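Glutathione S-transferase (Cupriavidus metallidurans, PDB 4MK3) probably catalyses the conjugation of glutathione to electrophilic substrates, and here holds glutathione sulfinic acid in its glutathione site. Local coordinates at residues Thr30-Glu43 with Tyr175-Tyr188. Sequence-based numbering, arbitrary orientation.
Sequences TSPYARKVRVVLAE and YTLADVAVGCALAY. With GSF (L-gamma-glutamyl-3-sulfino-L-alanylglycine), chain E.
Pro-32 lies on the ring of Tyr-188 where the two domains of the glutathione transferase fold meet. Helix 32-44 belongs to the thioredoxin-like N-terminal domain and helix 177-192 to the helical C-terminal domain. The axes of their 32-43 and 177-188 parts run at 140° to each other, 9.1 Å apart. Pro-32 CG makes a CH-pi contact, 3.8 Å from the ring centroid of Tyr-188. Apolar packing continues along the helices. Lys-36 is a knob among Leu-177, Val-180, Ala-181 and Cys-184. Its chain bends at chi3 (62°), and NZ forms salt bridges with Glu-116 and Asp-120 of helix 106-134. Val-39 CG1 and Val-180 CG1 touch tip to tip. Polar links join in at several points. A water joins Arg-35 NH1 to Cys-184 O, while NE is hydrogen-bonded to Thr-221. Glu-43 OE2 takes a weak hydrogen bond from Tyr-175 OH and also forms a salt bridge with Arg-215 and a hydrogen bond with Ser-217. Ser-31 OG caps helix 32-44 by accepting from Ala-34 N. Tyr-33 OH is hydrogen-bonded to Asp-124. A serine here would lack the ring and is likely to leave Asp-124 without this partner and the ligand without the face beneath CB1. GSF CB1 sits 3.8 Å above the centre of the Tyr-33 ring, with O2S in plane at its edge.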
ATOM      1  N   THR A  30      -1.885  15.583  10.981  1.00 18.71           N
ATOM      2  CA  THR A  30      -2.802  14.530  11.446  1.00 19.75           C
ATOM      3  C   THR A  30      -2.608  13.212  10.706  1.00 21.68           C
ATOM      4  O   THR A  30      -2.890  12.155  11.278  1.00 23.00           O
ATOM      5  CB  THR A  30      -4.285  14.963  11.299  1.00 20.91           C
ATOM      6  OG1 THR A  30      -4.529  15.402   9.956  1.00 25.80           O
ATOM      7  CG2 THR A  30      -4.597  16.083  12.242  1.00 24.77           C
ATOM      8  N   SER A  31      -2.098  13.251   9.475  1.00 17.94           N
ATOM      9  CA  SER A  31      -1.994  12.059   8.631  1.00 17.69           C
ATOM     10  C   SER A  31      -1.156  10.995   9.323  1.00 17.43           C
ATOM     11  O   SER A  31       0.011  11.242   9.625  1.00 17.39           O
ATOM     12  CB  SER A  31      -1.363  12.382   7.270  1.00 21.55           C
ATOM     13  OG  SER A  31      -0.966  11.184   6.582  1.00 18.68           O
ATOM     14  N   PRO A  32      -1.736   9.802   9.553  1.00 16.86           N
ATOM     15  CA  PRO A  32      -0.947   8.773  10.250  1.00 16.23           C
ATOM     16  C   PRO A  32       0.107   8.147   9.355  1.00 15.04           C
ATOM     17  O   PRO A  32       1.157   7.707   9.838  1.00 15.95           O
ATOM     18  CB  PRO A  32      -2.010   7.770  10.682  1.00 16.65           C
ATOM     19  CG  PRO A  32      -3.123   7.923   9.714  1.00 17.56           C
ATOM     20  CD  PRO A  32      -3.139   9.384   9.353  1.00 17.28           C
ATOM     21  N   TYR A  33      -0.148   8.116   8.049  1.00 15.17           N
ATOM     22  CA  TYR A  33       0.860   7.654   7.106  1.00 14.00           C
ATOM     23  C   TYR A  33       2.017   8.636   7.062  1.00 14.05           C
ATOM     24  O   TYR A  33       3.178   8.234   6.976  1.00 15.19           O
ATOM     25  CB  TYR A  33       0.263   7.498   5.698  1.00 15.94           C
ATOM     26  CG  TYR A  33      -1.001   6.658   5.584  1.00 15.98           C
ATOM     27  CD1 TYR A  33      -0.953   5.293   5.411  1.00 17.94           C
ATOM     28  CD2 TYR A  33      -2.230   7.277   5.562  1.00 17.92           C
ATOM     29  CE1 TYR A  33      -2.138   4.562   5.268  1.00 16.23           C
ATOM     30  CE2 TYR A  33      -3.385   6.586   5.427  1.00 18.54           C
ATOM     31  CZ  TYR A  33      -3.347   5.236   5.277  1.00 17.37           C
ATOM     32  OH  TYR A  33      -4.529   4.555   5.115  1.00 19.63           O
ATOM     33  N   ALA A  34       1.703   9.922   7.075  1.00 15.66           N
ATOM     34  CA  ALA A  34       2.752  10.918   7.112  1.00 16.12           C
ATOM     35  C   ALA A  34       3.475  10.883   8.454  1.00 14.83           C
ATOM     36  O   ALA A  34       4.687  11.101   8.514  1.00 15.52           O
ATOM     37  CB  ALA A  34       2.194  12.305   6.855  1.00 18.95           C
ATOM     38  N   ARG A  35       2.758  10.549   9.532  1.00 15.67           N
ATOM     39  CA  ARG A  35       3.419  10.483  10.836  1.00 14.59           C
ATOM     40  C   ARG A  35       4.460   9.375  10.849  1.00 14.82           C
ATOM     41  O   ARG A  35       5.540   9.541  11.395  1.00 14.73           O
ATOM     42  CB  ARG A  35       2.443  10.280  11.987  1.00 14.23           C
ATOM     43  CG  ARG A  35       3.143  10.413  13.340  1.00 14.80           C
ATOM     44  CD  ARG A  35       2.280  10.014  14.489  1.00 14.92           C
ATOM     45  NE  ARG A  35       2.881  10.399  15.760  1.00 16.07           N
ATOM     46  CZ  ARG A  35       2.282  10.272  16.923  1.00 17.28           C
ATOM     47  NH1 ARG A  35       1.078   9.703  16.989  1.00 19.25           N
ATOM     48  NH2 ARG A  35       2.861  10.707  18.026  1.00 16.77           N
ATOM     49  N   LYS A  36       4.133   8.248  10.229  1.00 14.32           N
ATOM     50  CA  LYS A  36       5.104   7.170  10.097  1.00 14.14           C
ATOM     51  C   LYS A  36       6.399   7.648   9.452  1.00 14.88           C
ATOM     52  O   LYS A  36       7.505   7.373   9.931  1.00 14.28           O
ATOM     53  CB  LYS A  36       4.491   5.999   9.311  1.00 14.70           C
ATOM     54  CG  LYS A  36       5.453   4.845   9.043  1.00 14.59           C
ATOM     55  CD  LYS A  36       4.795   3.688   8.277  1.00 17.68           C
ATOM     56  CE  LYS A  36       4.330   4.153   6.916  1.00 18.91           C
ATOM     57  NZ  LYS A  36       3.855   3.040   6.046  1.00 15.52           N
ATOM     58  N   VAL A  37       6.276   8.395   8.353  1.00 14.23           N
ATOM     59  CA  VAL A  37       7.439   8.931   7.672  1.00 15.40           C
ATOM     60  C   VAL A  37       8.188   9.942   8.537  1.00 13.43           C
ATOM     61  O   VAL A  37       9.404   9.927   8.604  1.00 15.91           O
ATOM     62  CB  VAL A  37       7.028   9.573   6.337  1.00 15.16           C
ATOM     63  CG1 VAL A  37       8.174  10.416   5.762  1.00 18.85           C
ATOM     64  CG2 VAL A  37       6.545   8.503   5.363  1.00 15.64           C
ATOM     65  N   ARG A  38       7.461  10.823   9.200  0.64 14.63           N
ATOM     66  CA  ARG A  38       8.098  11.801  10.052  0.64 14.73           C
ATOM     67  C   ARG A  38       8.839  11.148  11.217  0.64 14.71           C
ATOM     68  O   ARG A  38       9.926  11.588  11.587  0.64 15.52           O
ATOM     69  CB  ARG A  38       7.080  12.807  10.548  0.64 14.95           C
ATOM     70  CG  ARG A  38       6.427  13.578   9.421  0.64 15.21           C
ATOM     71  CD  ARG A  38       5.373  14.475   9.959  0.64 17.56           C
ATOM     72  NE  ARG A  38       5.952  15.477  10.827  0.64 18.18           N
ATOM     73  CZ  ARG A  38       5.291  16.073  11.800  0.64 24.82           C
ATOM     74  NH1 ARG A  38       4.043  15.720  12.030  0.64 19.69           N
ATOM     75  NH2 ARG A  38       5.881  17.002  12.541  0.64 27.48           N
ATOM     76  N   VAL A  39       8.266  10.092  11.776  1.00 15.36           N
ATOM     77  CA  VAL A  39       8.960   9.349  12.832  1.00 14.62           C
ATOM     78  C   VAL A  39      10.252   8.733  12.292  1.00 14.45           C
ATOM     79  O   VAL A  39      11.298   8.835  12.926  1.00 15.10           O
ATOM     80  CB  VAL A  39       8.040   8.300  13.474  1.00 14.08           C
ATOM     81  CG1 VAL A  39       8.844   7.324  14.344  1.00 14.19           C
ATOM     82  CG2 VAL A  39       6.943   8.995  14.293  1.00 15.15           C
ATOM     83  N   VAL A  40      10.192   8.120  11.113  1.00 14.51           N
ATOM     84  CA  VAL A  40      11.383   7.567  10.514  1.00 14.98           C
ATOM     85  C   VAL A  40      12.419   8.683  10.327  1.00 15.48           C
ATOM     86  O   VAL A  40      13.576   8.549  10.710  1.00 16.79           O
ATOM     87  CB  VAL A  40      11.076   6.893   9.162  1.00 16.22           C
ATOM     88  CG1 VAL A  40      12.368   6.550   8.431  1.00 18.07           C
ATOM     89  CG2 VAL A  40      10.233   5.632   9.390  1.00 17.32           C
ATOM     90  N   LEU A  41      12.026   9.802   9.732  1.00 17.52           N
ATOM     91  CA  LEU A  41      12.992  10.876   9.508  1.00 16.56           C
ATOM     92  C   LEU A  41      13.609  11.392  10.800  1.00 17.13           C
ATOM     93  O   LEU A  41      14.793  11.680  10.863  1.00 18.70           O
ATOM     94  CB  LEU A  41      12.357  12.026   8.731  1.00 17.93           C
ATOM     95  CG  LEU A  41      11.958  11.646   7.302  1.00 17.52           C
ATOM     96  CD1 LEU A  41      11.004  12.656   6.714  1.00 19.09           C
ATOM     97  CD2 LEU A  41      13.192  11.549   6.423  1.00 20.82           C
ATOM     98  N   ALA A  42      12.811  11.485  11.855  1.00 16.87           N
ATOM     99  CA  ALA A  42      13.324  11.915  13.147  1.00 17.78           C
ATOM    100  C   ALA A  42      14.295  10.887  13.742  1.00 17.99           C
ATOM    101  O   ALA A  42      15.357  11.243  14.238  1.00 20.21           O
ATOM    102  CB  ALA A  42      12.179  12.156  14.099  1.00 17.58           C
ATOM    103  N   GLU A  43      13.911   9.618  13.686  1.00 18.52           N
ATOM    104  CA  GLU A  43      14.777   8.569  14.223  1.00 19.62           C
ATOM    105  C   GLU A  43      16.129   8.552  13.504  1.00 20.70           C
ATOM    106  O   GLU A  43      17.171   8.322  14.141  1.00 22.14           O
ATOM    107  CB  GLU A  43      14.121   7.190  14.093  1.00 17.80           C
ATOM    108  CG  GLU A  43      12.838   6.988  14.881  1.00 17.11           C
ATOM    109  CD  GLU A  43      13.018   6.763  16.365  1.00 16.77           C
ATOM    110  OE1 GLU A  43      14.173   6.667  16.840  1.00 23.10           O
ATOM    111  OE2 GLU A  43      11.986   6.668  17.074  1.00 17.19           O
ATOM    112  N   TYR A 175      13.774  -2.302  18.059  1.00 15.35           N
ATOM    113  CA  TYR A 175      12.833  -1.361  17.454  1.00 14.82           C
ATOM    114  C   TYR A 175      13.086  -1.262  15.954  1.00 13.86           C
ATOM    115  O   TYR A 175      14.229  -1.086  15.522  1.00 16.19           O
ATOM    116  CB  TYR A 175      13.077  -0.015  18.104  1.00 14.43           C
ATOM    117  CG  TYR A 175      12.243   1.182  17.677  1.00 13.98           C
ATOM    118  CD1 TYR A 175      10.948   1.361  18.123  1.00 16.63           C
ATOM    119  CD2 TYR A 175      12.803   2.170  16.901  1.00 17.10           C
ATOM    120  CE1 TYR A 175      10.231   2.481  17.780  1.00 16.18           C
ATOM    121  CE2 TYR A 175      12.087   3.298  16.554  1.00 16.30           C
ATOM    122  CZ  TYR A 175      10.808   3.444  17.013  1.00 15.82           C
ATOM    123  OH  TYR A 175      10.101   4.581  16.717  1.00 17.07           O
ATOM    124  N   THR A 176      12.011  -1.402  15.191  1.00 13.28           N
ATOM    125  CA  THR A 176      12.065  -1.356  13.733  1.00 13.41           C
ATOM    126  C   THR A 176      10.888  -0.559  13.190  1.00 12.05           C
ATOM    127  O   THR A 176      10.021  -0.072  13.916  1.00 11.97           O
ATOM    128  CB  THR A 176      11.971  -2.777  13.116  1.00 14.04           C
ATOM    129  OG1 THR A 176      10.664  -3.316  13.355  1.00 14.36           O
ATOM    130  CG2 THR A 176      13.046  -3.719  13.658  1.00 15.11           C
ATOM    131  N   LEU A 177      10.863  -0.451  11.867  1.00 12.95           N
ATOM    132  CA  LEU A 177       9.734   0.170  11.195  1.00 12.42           C
ATOM    133  C   LEU A 177       8.409  -0.497  11.550  1.00 12.16           C
ATOM    134  O   LEU A 177       7.361   0.148  11.498  1.00 13.12           O
ATOM    135  CB  LEU A 177       9.977   0.123   9.683  1.00 12.00           C
ATOM    136  CG  LEU A 177       8.889   0.707   8.772  1.00 13.41           C
ATOM    137  CD1 LEU A 177       8.659   2.183   9.050  1.00 15.34           C
ATOM    138  CD2 LEU A 177       9.277   0.502   7.308  1.00 15.21           C
ATOM    139  N   ALA A 178       8.425  -1.787  11.910  1.00 11.99           N
ATOM    140  CA  ALA A 178       7.206  -2.427  12.357  1.00 12.96           C
ATOM    141  C   ALA A 178       6.583  -1.691  13.537  1.00 11.96           C
ATOM    142  O   ALA A 178       5.367  -1.420  13.564  1.00 12.56           O
ATOM    143  CB  ALA A 178       7.484  -3.888  12.729  1.00 12.82           C
ATOM    144  N   ASP A 179       7.423  -1.379  14.518  1.00 12.07           N
ATOM    145  CA  ASP A 179       6.961  -0.665  15.702  1.00 12.98           C
ATOM    146  C   ASP A 179       6.487   0.728  15.377  1.00 12.12           C
ATOM    147  O   ASP A 179       5.457   1.179  15.895  1.00 12.24           O
ATOM    148  CB  ASP A 179       8.106  -0.643  16.713  1.00 13.07           C
ATOM    149  CG  ASP A 179       8.595  -2.025  17.010  1.00 13.13           C
ATOM    150  OD1 ASP A 179       7.853  -2.799  17.674  1.00 13.03           O
ATOM    151  OD2 ASP A 179       9.700  -2.362  16.534  1.00 14.16           O
ATOM    152  N   VAL A 180       7.238   1.437  14.537  1.00 11.94           N
ATOM    153  CA  VAL A 180       6.808   2.771  14.108  1.00 12.36           C
ATOM    154  C   VAL A 180       5.394   2.719  13.523  1.00 11.15           C
ATOM    155  O   VAL A 180       4.524   3.503  13.898  1.00 11.67           O
ATOM    156  CB  VAL A 180       7.782   3.348  13.065  1.00 11.55           C
ATOM    157  CG1 VAL A 180       7.300   4.691  12.549  1.00 14.20           C
ATOM    158  CG2 VAL A 180       9.171   3.495  13.626  1.00 13.33           C
ATOM    159  N   ALA A 181       5.189   1.787  12.610  1.00 11.48           N
ATOM    160  CA  ALA A 181       3.933   1.690  11.879  1.00 12.28           C
ATOM    161  C   ALA A 181       2.783   1.349  12.833  1.00 11.84           C
ATOM    162  O   ALA A 181       1.715   1.969  12.799  1.00 12.78           O
ATOM    163  CB  ALA A 181       4.069   0.689  10.763  1.00 12.42           C
ATOM    164  N   VAL A 182       2.991   0.367  13.699  1.00 12.56           N
ATOM    165  CA  VAL A 182       1.976  -0.025  14.673  1.00 13.17           C
ATOM    166  C   VAL A 182       1.666   1.113  15.638  1.00 11.53           C
ATOM    167  O   VAL A 182       0.503   1.428  15.885  1.00 12.36           O
ATOM    168  CB  VAL A 182       2.396  -1.314  15.425  1.00 13.37           C
ATOM    169  CG1 VAL A 182       1.452  -1.586  16.591  1.00 14.40           C
ATOM    170  CG2 VAL A 182       2.432  -2.501  14.457  1.00 11.88           C
ATOM    171  N   GLY A 183       2.701   1.801  16.119  1.00 12.16           N
ATOM    172  CA  GLY A 183       2.506   2.915  17.014  1.00 13.23           C
ATOM    173  C   GLY A 183       1.679   4.029  16.402  1.00 12.97           C
ATOM    174  O   GLY A 183       0.841   4.665  17.049  1.00 12.56           O
ATOM    175  N   CYS A 184       1.949   4.312  15.134  1.00 13.02           N
ATOM    176  CA  CYS A 184       1.187   5.327  14.413  1.00 13.71           C
ATOM    177  C   CYS A 184      -0.282   4.940  14.237  1.00 12.63           C
ATOM    178  O   CYS A 184      -1.187   5.798  14.352  1.00 14.21           O
ATOM    179  CB  CYS A 184       1.826   5.623  13.058  1.00 12.85           C
ATOM    180  SG  CYS A 184       3.378   6.597  13.201  1.00 14.67           S
ATOM    181  N   ALA A 185      -0.522   3.654  13.999  1.00 13.11           N
ATOM    182  CA  ALA A 185      -1.872   3.139  13.821  1.00 13.85           C
ATOM    183  C   ALA A 185      -2.648   3.221  15.135  1.00 14.73           C
ATOM    184  O   ALA A 185      -3.789   3.685  15.159  1.00 14.04           O
ATOM    185  CB  ALA A 185      -1.844   1.710  13.260  1.00 14.10           C
ATOM    186  N   LEU A 186      -2.050   2.753  16.221  1.00 14.02           N
ATOM    187  CA  LEU A 186      -2.754   2.750  17.490  1.00 15.08           C
ATOM    188  C   LEU A 186      -3.037   4.164  17.978  1.00 14.76           C
ATOM    189  O   LEU A 186      -4.129   4.462  18.446  1.00 14.92           O
ATOM    190  CB  LEU A 186      -1.960   1.974  18.531  1.00 13.37           C
ATOM    191  CG  LEU A 186      -1.753   0.486  18.280  1.00 15.47           C
ATOM    192  CD1 LEU A 186      -0.879  -0.099  19.375  1.00 16.44           C
ATOM    193  CD2 LEU A 186      -3.113  -0.215  18.193  1.00 17.51           C
ATOM    194  N   ALA A 187      -2.060   5.064  17.805  1.00 14.82           N
ATOM    195  CA  ALA A 187      -2.257   6.452  18.169  1.00 14.46           C
ATOM    196  C   ALA A 187      -3.340   7.118  17.315  1.00 13.61           C
ATOM    197  O   ALA A 187      -4.066   7.996  17.787  1.00 15.63           O
ATOM    198  CB  ALA A 187      -0.923   7.227  18.035  1.00 16.43           C
ATOM    199  N   TYR A 188      -3.435   6.708  16.050  1.00 14.45           N
ATOM    200  CA  TYR A 188      -4.489   7.238  15.193  1.00 16.17           C
ATOM    201  C   TYR A 188      -5.873   6.835  15.687  1.00 16.38           C
ATOM    202  O   TYR A 188      -6.794   7.650  15.696  1.00 17.40           O
ATOM    203  CB  TYR A 188      -4.307   6.816  13.740  1.00 14.32           C
ATOM    204  CG  TYR A 188      -5.300   7.473  12.825  1.00 17.69           C
ATOM    205  CD1 TYR A 188      -5.184   8.813  12.490  1.00 18.22           C
ATOM    206  CD2 TYR A 188      -6.342   6.755  12.263  1.00 18.23           C
ATOM    207  CE1 TYR A 188      -6.098   9.423  11.644  1.00 20.01           C
ATOM    208  CE2 TYR A 188      -7.238   7.352  11.418  1.00 21.50           C
ATOM    209  CZ  TYR A 188      -7.103   8.678  11.102  1.00 19.03           C
ATOM    210  OH  TYR A 188      -8.021   9.303  10.261  1.00 25.74           O
TER
HETATM  211  CB1 GSF E 304      -1.981   6.249   1.683  1.00 16.61           C
HETATM  212  CG1 GSF E 304      -1.891   7.727   2.036  1.00 16.22           C
HETATM  213  CD1 GSF E 304      -3.252   8.371   2.184  1.00 17.59           C
HETATM  214  OE1 GSF E 304      -4.294   7.825   1.879  1.00 20.10           O
HETATM  215  C1  GSF E 304       0.449   5.807   1.939  1.00 16.47           C
HETATM  216  O11 GSF E 304       1.090   6.879   2.073  1.00 15.91           O
HETATM  217  O12 GSF E 304       0.790   4.798   2.611  1.00 15.70           O
HETATM  218  N1  GSF E 304      -0.918   4.381   0.519  1.00 16.24           N
HETATM  219  CA1 GSF E 304      -0.717   5.749   0.988  1.00 15.16           C
HETATM  220  N2  GSF E 304      -3.266   9.649   2.723  1.00 18.43           N
HETATM  221  CA2 GSF E 304      -4.488  10.368   2.855  1.00 17.64           C
HETATM  222  CB2 GSF E 304      -4.358  11.402   3.925  1.00 18.46           C
HETATM  223  SG2 GSF E 304      -4.442  10.760   5.559  1.00 26.42           S
HETATM  224  O1S GSF E 304      -4.861  11.881   6.418  1.00 36.97           O
HETATM  225  O2S GSF E 304      -3.103  10.218   5.933  1.00 28.97           O
HETATM  226  C2  GSF E 304      -4.746  11.206   1.622  1.00 18.79           C
HETATM  227  O2  GSF E 304      -3.858  11.907   1.145  1.00 18.03           O
HETATM  228  N3  GSF E 304      -6.021  11.160   1.069  1.00 19.30           N
HETATM  229  CA3 GSF E 304      -6.330  11.983  -0.065  1.00 18.38           C
HETATM  230  C3  GSF E 304      -7.137  11.229  -1.129  1.00 20.89           C
HETATM  231  O31 GSF E 304      -7.659  11.901  -2.068  1.00 22.42           O
HETATM  232  O32 GSF E 304      -7.282   9.989  -1.080  1.00 24.58           O
HETATM  233  O   HOH W   1      -0.670   8.600  14.788  1.00 17.75           O